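Local coordinates for protein spectinomycin phosphotransferase (Legionella pneumophila, PDB 3I1A) that is a kinase-like antibiotic resistance factor that probably transfers a phosphate group from a nucleotide to spectinomycin, at residues R142-S147 and L236-R241. Residues are numbered along the deposited sequence; the frame is centred on the assembly and turned at random.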
ATOM      1  N   ARG A 142       2.044 -11.607  -8.042  1.00 17.11           N
ATOM      2  CA  ARG A 142       1.870 -10.911  -9.291  1.00 17.88           C
ATOM      3  C   ARG A 142       3.264 -10.420  -9.694  1.00 17.98           C
ATOM      4  O   ARG A 142       4.113 -10.116  -8.832  1.00 16.47           O
ATOM      5  CB  ARG A 142       0.901  -9.745  -9.118  1.00 18.57           C
ATOM      6  CG  ARG A 142       1.318  -8.721  -8.102  1.00 20.66           C
ATOM      7  CD  ARG A 142       0.105  -7.958  -7.636  1.00 23.32           C
ATOM      8  NE  ARG A 142       0.493  -6.879  -6.735  1.00 23.44           N
ATOM      9  CZ  ARG A 142       0.821  -5.663  -7.142  1.00 23.13           C
ATOM     10  NH1 ARG A 142       0.803  -5.373  -8.439  1.00 23.21           N
ATOM     11  NH2 ARG A 142       1.147  -4.730  -6.258  1.00 22.93           N
ATOM     12  N   LYS A 143       3.503 -10.387 -11.001  1.00 16.20           N
ATOM     13  CA  LYS A 143       4.783  -9.956 -11.539  1.00 18.57           C
ATOM     14  C   LYS A 143       4.668  -8.594 -12.213  1.00 17.32           C
ATOM     15  O   LYS A 143       3.642  -8.276 -12.818  1.00 17.46           O
ATOM     16  CB  LYS A 143       5.278 -10.981 -12.573  1.00 19.48           C
ATOM     17  CG  LYS A 143       6.356 -11.972 -12.106  1.00 20.68           C
ATOM     18  CD  LYS A 143       5.883 -12.945 -11.056  1.00 20.95           C
ATOM     19  CE  LYS A 143       4.895 -13.955 -11.617  1.00 21.83           C
ATOM     20  NZ  LYS A 143       4.558 -14.946 -10.568  1.00 20.53           N
ATOM     21  N   GLU A 144       5.718  -7.783 -12.105  1.00 16.83           N
ATOM     22  CA  GLU A 144       5.710  -6.495 -12.789  1.00 15.35           C
ATOM     23  C   GLU A 144       5.740  -6.805 -14.287  1.00 17.13           C
ATOM     24  O   GLU A 144       6.617  -7.545 -14.756  1.00 15.87           O
ATOM     25  CB  GLU A 144       6.960  -5.681 -12.445  1.00 14.92           C
ATOM     26  CG  GLU A 144       7.081  -4.340 -13.165  1.00 16.15           C
ATOM     27  CD  GLU A 144       5.880  -3.453 -12.888  1.00 18.20           C
ATOM     28  OE1 GLU A 144       5.785  -2.991 -11.734  1.00 15.09           O
ATOM     29  OE2 GLU A 144       5.039  -3.254 -13.805  1.00 15.55           O
ATOM     30  N   ILE A 145       4.777  -6.266 -15.029  1.00 16.71           N
ATOM     31  CA  ILE A 145       4.763  -6.457 -16.491  1.00 19.88           C
ATOM     32  C   ILE A 145       4.711  -5.138 -17.271  1.00 21.07           C
ATOM     33  O   ILE A 145       4.512  -5.140 -18.494  1.00 19.26           O
ATOM     34  CB  ILE A 145       3.602  -7.377 -16.956  1.00 19.59           C
ATOM     35  CG1 ILE A 145       2.248  -6.788 -16.585  1.00 20.88           C
ATOM     36  CG2 ILE A 145       3.773  -8.759 -16.334  1.00 20.74           C
ATOM     37  CD1 ILE A 145       1.083  -7.621 -17.145  1.00 23.36           C
ATOM     38  N   TYR A 146       4.908  -4.024 -16.564  1.00 18.62           N
ATOM     39  CA  TYR A 146       4.909  -2.691 -17.152  1.00 19.47           C
ATOM     40  C   TYR A 146       3.652  -2.415 -17.960  1.00 21.30           C
ATOM     41  O   TYR A 146       3.701  -1.838 -19.045  1.00 20.86           O
ATOM     42  CB  TYR A 146       6.169  -2.526 -18.004  1.00 18.41           C
ATOM     43  CG  TYR A 146       7.424  -2.638 -17.159  1.00 17.23           C
ATOM     44  CD1 TYR A 146       7.830  -1.581 -16.358  1.00 16.24           C
ATOM     45  CD2 TYR A 146       8.156  -3.827 -17.093  1.00 18.54           C
ATOM     46  CE1 TYR A 146       8.922  -1.696 -15.504  1.00 20.53           C
ATOM     47  CE2 TYR A 146       9.270  -3.948 -16.231  1.00 16.64           C
ATOM     48  CZ  TYR A 146       9.633  -2.866 -15.443  1.00 17.92           C
ATOM     49  OH  TYR A 146      10.718  -2.940 -14.589  1.00 21.64           O
ATOM     50  N   SER A 147       2.521  -2.834 -17.405  1.00 21.02           N
ATOM     51  CA  SER A 147       1.238  -2.669 -18.061  1.00 23.44           C
ATOM     52  C   SER A 147       0.952  -1.229 -18.456  1.00 22.41           C
ATOM     53  O   SER A 147       1.206  -0.300 -17.698  1.00 22.72           O
ATOM     54  CB  SER A 147       0.119  -3.173 -17.147  1.00 23.90           C
ATOM     55  OG  SER A 147      -1.142  -2.842 -17.690  1.00 26.52           O
ATOM     56  N   LEU A 236       6.500  -9.324  -7.229  1.00 11.62           N
ATOM     57  CA  LEU A 236       7.892  -9.536  -7.603  1.00 12.84           C
ATOM     58  C   LEU A 236       8.148  -8.456  -8.636  1.00 13.17           C
ATOM     59  O   LEU A 236       7.429  -8.350  -9.627  1.00 14.67           O
ATOM     60  CB  LEU A 236       8.116 -10.927  -8.216  1.00 14.12           C
ATOM     61  CG  LEU A 236       7.998 -12.059  -7.208  1.00 15.18           C
ATOM     62  CD1 LEU A 236       8.021 -13.407  -7.878  1.00 17.05           C
ATOM     63  CD2 LEU A 236       9.151 -11.941  -6.243  1.00 14.97           C
ATOM     64  N   ALA A 237       9.163  -7.626  -8.394  1.00 13.51           N
ATOM     65  CA  ALA A 237       9.443  -6.548  -9.312  1.00 13.79           C
ATOM     66  C   ALA A 237      10.840  -6.033  -8.964  1.00 12.90           C
ATOM     67  O   ALA A 237      11.445  -6.493  -7.994  1.00 14.45           O
ATOM     68  CB  ALA A 237       8.396  -5.440  -9.079  1.00 14.75           C
ATOM     69  N   PRO A 238      11.385  -5.128  -9.783  1.00 11.16           N
ATOM     70  CA  PRO A 238      12.707  -4.553  -9.517  1.00 11.38           C
ATOM     71  C   PRO A 238      12.595  -3.842  -8.167  1.00 13.35           C
ATOM     72  O   PRO A 238      11.537  -3.296  -7.844  1.00 12.84           O
ATOM     73  CB  PRO A 238      12.874  -3.535 -10.642  1.00 11.16           C
ATOM     74  CG  PRO A 238      12.118  -4.176 -11.775  1.00 12.24           C
ATOM     75  CD  PRO A 238      10.851  -4.648 -11.068  1.00 11.23           C
ATOM     76  N   LYS A 239      13.682  -3.833  -7.400  1.00 11.66           N
ATOM     77  CA  LYS A 239      13.693  -3.215  -6.082  1.00 12.93           C
ATOM     78  C   LYS A 239      13.225  -1.769  -6.106  1.00 12.47           C
ATOM     79  O   LYS A 239      12.726  -1.268  -5.091  1.00 13.08           O
ATOM     80  CB  LYS A 239      15.106  -3.277  -5.477  1.00 14.89           C
ATOM     81  CG  LYS A 239      16.193  -2.502  -6.252  1.00 15.57           C
ATOM     82  CD  LYS A 239      17.545  -2.612  -5.516  1.00 16.08           C
ATOM     83  CE  LYS A 239      18.625  -1.712  -6.147  1.00 15.80           C
ATOM     84  NZ  LYS A 239      18.944  -2.036  -7.570  1.00 15.38           N
ATOM     85  N   GLU A 240      13.396  -1.101  -7.249  1.00 12.60           N
ATOM     86  CA  GLU A 240      12.998   0.289  -7.375  1.00 14.09           C
ATOM     87  C   GLU A 240      11.488   0.505  -7.177  1.00 12.89           C
ATOM     88  O   GLU A 240      11.051   1.623  -6.897  1.00 13.34           O
ATOM     89  CB  GLU A 240      13.493   0.844  -8.726  1.00 13.14           C
ATOM     90  CG  GLU A 240      15.038   1.018  -8.812  1.00 13.63           C
ATOM     91  CD  GLU A 240      15.829  -0.282  -8.956  1.00 14.76           C
ATOM     92  OE1 GLU A 240      15.253  -1.345  -9.291  1.00 13.93           O
ATOM     93  OE2 GLU A 240      17.057  -0.235  -8.744  1.00 13.65           O
ATOM     94  N   ARG A 241      10.707  -0.562  -7.309  1.00 12.55           N
ATOM     95  CA  ARG A 241       9.258  -0.507  -7.057  1.00 13.28           C
ATOM     96  C   ARG A 241       9.035   0.025  -5.632  1.00 13.51           C
ATOM     97  O   ARG A 241       8.067   0.765  -5.360  1.00 13.41           O
ATOM     98  CB  ARG A 241       8.683  -1.909  -7.161  1.00 14.94           C
ATOM     99  CG  ARG A 241       7.311  -2.099  -6.527  1.00 15.90           C
ATOM    100  CD  ARG A 241       6.211  -1.489  -7.371  1.00 17.44           C
ATOM    101  NE  ARG A 241       6.065  -0.061  -7.092  1.00 16.24           N
ATOM    102  CZ  ARG A 241       5.083   0.671  -7.592  1.00 18.77           C
ATOM    103  NH1 ARG A 241       4.177   0.102  -8.386  1.00 17.64           N
ATOM    104  NH2 ARG A 241       5.017   1.973  -7.314  1.00 19.80           N
TER
HETATM  105  O   HOH W   1       3.722  -2.112 -10.301  1.00 18.47           O
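Glu144 OE1 takes part in two hydrogen bonds, one with the hydroxyl of Tyr280 and one from a water whose oxygen lies 2.7 Å from OE1. That water also accepts from Arg241, at 3.0 Å from NH1, so carboxylate and guanidinium meet through solvent, a pairing likely to favour the charge on both. The second oxygen turns back on its own chain: OE2 receives the backbone N of Tyr146 at 2.9 Å on its anti lone pair, which fixes the carboxylate across the bend after the strand. With CG anti to the backbone N (chi1 177°), Glu144 lays that methylene over the rim of one face of the Tyr146 ring.

Next to this polar group, Lys143 and Leu236 form a single parallel bridge, in which Leu236 bonds to the residues flanking Lys143. Leu236 N donates to Arg142 O at 3.0 Å. Glu144 N donates in turn to Leu236 O at 3.1 Å. Lys143 and Leu236 project side by side from the same face, CD of the lysine 3.9 Å from CD1 of the leucine. Beyond the bridge, the CB atoms of Glu144 and Ala237 touch at 3.7 Å, and Tyr146 OH meets Pro238 CG tip to tip at 3.4 Å.

This is structural packing within a protein-kinase-like fold, closing a loop of 88 residues; none of the residues seen to bind nucleotide or magnesium belongs to it. The pairing adds 142-143 as an edge strand to 235-237, whose other neighbour, antiparallel, is 207-209, while Tyr280 of helix 274-297 packs against Ala237, Pro238 and Arg241.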